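Cysteine desulfurase (Stenotrophomonas maltophilia, PDB 6WCI) probably catalyses the pyridoxal-phosphate-dependent removal of sulfur from L-cysteine, yielding L-alanine and a persulfide on a sulfur carrier. Local coordinates at residues B[176-181]-B[207-212]. Sequence-based numbering, arbitrary orientation.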
loop_
_atom_site.group_PDB
_atom_site.type_symbol
_atom_site.label_atom_id
_atom_site.label_comp_id
_atom_site.label_asym_id
_atom_site.label_seq_id
_atom_site.Cartn_x
_atom_site.Cartn_y
_atom_site.Cartn_z
ATOM N N ALA B 176 13.206 34.940 -7.005
ATOM C CA ALA B 176 11.858 34.820 -7.544
ATOM C C ALA B 176 10.913 34.133 -6.560
ATOM O O ALA B 176 9.709 34.409 -6.569
ATOM C CB ALA B 176 11.890 34.072 -8.876
ATOM N N LEU B 177 11.435 33.264 -5.691
ATOM C CA LEU B 177 10.571 32.570 -4.735
ATOM C C LEU B 177 10.004 33.539 -3.703
ATOM O O LEU B 177 8.794 33.545 -3.444
ATOM C CB LEU B 177 11.338 31.447 -4.048
ATOM C CG LEU B 177 10.642 30.683 -2.922
ATOM C CD1 LEU B 177 9.405 29.925 -3.409
ATOM C CD2 LEU B 177 11.625 29.733 -2.252
ATOM N N ARG B 178 10.865 34.369 -3.104
ATOM C CA ARG B 178 10.377 35.394 -2.188
ATOM C C ARG B 178 9.386 36.322 -2.879
ATOM O O ARG B 178 8.342 36.668 -2.308
ATOM C CB ARG B 178 11.543 36.195 -1.618
ATOM C CG ARG B 178 12.223 35.544 -0.435
ATOM C CD ARG B 178 13.348 36.416 0.099
ATOM N NE ARG B 178 14.550 36.324 -0.724
ATOM C CZ ARG B 178 15.451 35.353 -0.612
ATOM N NH1 ARG B 178 15.271 34.392 0.285
ATOM N NH2 ARG B 178 16.524 35.340 -1.398
ATOM N N ALA B 179 9.690 36.730 -4.109
ATOM C CA ALA B 179 8.763 37.587 -4.837
ATOM C C ALA B 179 7.449 36.868 -5.116
ATOM O O ALA B 179 6.398 37.514 -5.209
ATOM C CB ALA B 179 9.400 38.068 -6.142
ATOM N N ALA B 180 7.490 35.536 -5.233
ATOM C CA ALA B 180 6.302 34.747 -5.532
ATOM C C ALA B 180 5.458 34.445 -4.301
ATOM O O ALA B 180 4.290 34.069 -4.451
ATOM C CB ALA B 180 6.696 33.425 -6.197
ATOM N N MET B 181 6.017 34.594 -3.101
ATOM C CA MET B 181 5.319 34.245 -1.861
ATOM C C MET B 181 4.527 35.450 -1.342
ATOM O O MET B 181 4.857 36.075 -0.331
ATOM C CB MET B 181 6.310 33.733 -0.821
ATOM C CG MET B 181 6.894 32.381 -1.124
ATOM S SD MET B 181 7.871 31.753 0.260
ATOM C CE MET B 181 9.099 33.035 0.391
ATOM N N CYS B 207 11.533 27.024 4.410
ATOM C CA CYS B 207 10.411 26.824 5.315
ATOM C C CYS B 207 10.331 27.904 6.376
ATOM O O CYS B 207 9.231 28.264 6.802
ATOM C CB CYS B 207 10.499 25.449 5.964
ATOM S SG CYS B 207 10.199 24.142 4.792
ATOM N N ARG B 208 11.473 28.422 6.827
ATOM C CA ARG B 208 11.435 29.529 7.772
ATOM C C ARG B 208 10.798 30.759 7.141
ATOM O O ARG B 208 10.021 31.468 7.788
ATOM C CB ARG B 208 12.844 29.858 8.271
ATOM C CG ARG B 208 12.901 31.109 9.135
ATOM C CD ARG B 208 14.311 31.635 9.291
ATOM N NE ARG B 208 14.916 31.981 8.004
ATOM C CZ ARG B 208 15.984 31.372 7.493
ATOM N NH1 ARG B 208 16.577 30.392 8.166
ATOM N NH2 ARG B 208 16.468 31.747 6.316
ATOM N N GLU B 209 11.124 31.033 5.875
ATOM C CA GLU B 209 10.552 32.194 5.204
ATOM C C GLU B 209 9.091 31.949 4.855
ATOM O O GLU B 209 8.269 32.869 4.918
ATOM C CB GLU B 209 11.367 32.530 3.956
ATOM C CG GLU B 209 10.941 33.791 3.245
ATOM C CD GLU B 209 11.061 35.035 4.110
ATOM O OE1 GLU B 209 12.066 35.163 4.844
ATOM O OE2 GLU B 209 10.136 35.879 4.057
ATOM N N ALA B 210 8.743 30.711 4.502
ATOM C CA ALA B 210 7.343 30.401 4.250
ATOM C C ALA B 210 6.514 30.583 5.518
ATOM O O ALA B 210 5.473 31.248 5.503
ATOM C CB ALA B 210 7.207 28.978 3.708
ATOM N N ARG B 211 6.986 30.023 6.637
ATOM C CA ARG B 211 6.259 30.153 7.897
ATOM C C ARG B 211 6.092 31.613 8.298
ATOM O O ARG B 211 5.094 31.976 8.932
ATOM C CB ARG B 211 6.969 29.375 9.010
ATOM C CG ARG B 211 6.145 29.266 10.300
ATOM C CD ARG B 211 6.703 28.208 11.246
ATOM N NE ARG B 211 6.950 26.948 10.546
ATOM C CZ ARG B 211 6.005 26.061 10.244
ATOM N NH1 ARG B 211 4.743 26.292 10.585
ATOM N NH2 ARG B 211 6.323 24.944 9.596
ATOM N N LYS B 212 7.051 32.461 7.944
ATOM C CA LYS B 212 6.931 33.874 8.266
ATOM C C LYS B 212 5.773 34.521 7.511
ATOM O O LYS B 212 5.191 35.502 7.991
ATOM C CB LYS B 212 8.256 34.582 7.965
ATOM C CG LYS B 212 8.510 35.815 8.807
ATOM C CD LYS B 212 9.983 36.236 8.772
ATOM C CE LYS B 212 10.261 37.229 7.651
ATOM N NZ LYS B 212 11.594 37.879 7.810
#
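M181 and E209 meet through carbon: the terminal methyl CE of M181 lies 3.5 Å from CG of E209, a van der Waals contact between the end of the thioether and the aliphatic part of the glutamate. One atom further back, SD of M181 faces the second helix at A210, 4.2 Å from its CA and 4.5 Å from its CB. R178, whose side chain is exposed, adds a looser approach, its CG standing 4.3 Å from CG of E209, so that CG of E209 is met by both M181 CE and R178 CG. The total buried surface is small, 138 Å².

Torsions account for the methionine's reach. Its CG is anti to the carbonyl carbon and its chain runs extended through chi2, then bends at chi3 (-60°), which brings CE round to E209. In E209 the bend comes at chi2 (61°), with CG held anti to the backbone N. The carboxylate is engaged by R213, just beyond the segment, which forms a salt bridge with OE2; R178 NH1 remains 5.6 Å from E209 OE1, too far for a direct ion pair.

Helices 174-180 and 203-212 both belong to the alpha/beta PLP-binding domain of a class-V (fold-type I) enzyme, and strand 185-191 follows the first and precedes the second. M181 is the first residue after the helix to leave helical geometry, with psi at 71°, and its buried side chain also packs on L137 of strand 135-139 and on I215. A210 rests on T217 of strand 216-220, which places the inner side of the contact against the parallel part of the central sheet. R213 also donates through NH1 to the carbonyl O of M181, thereby linking the end of the first helix to the E209 carboxylate.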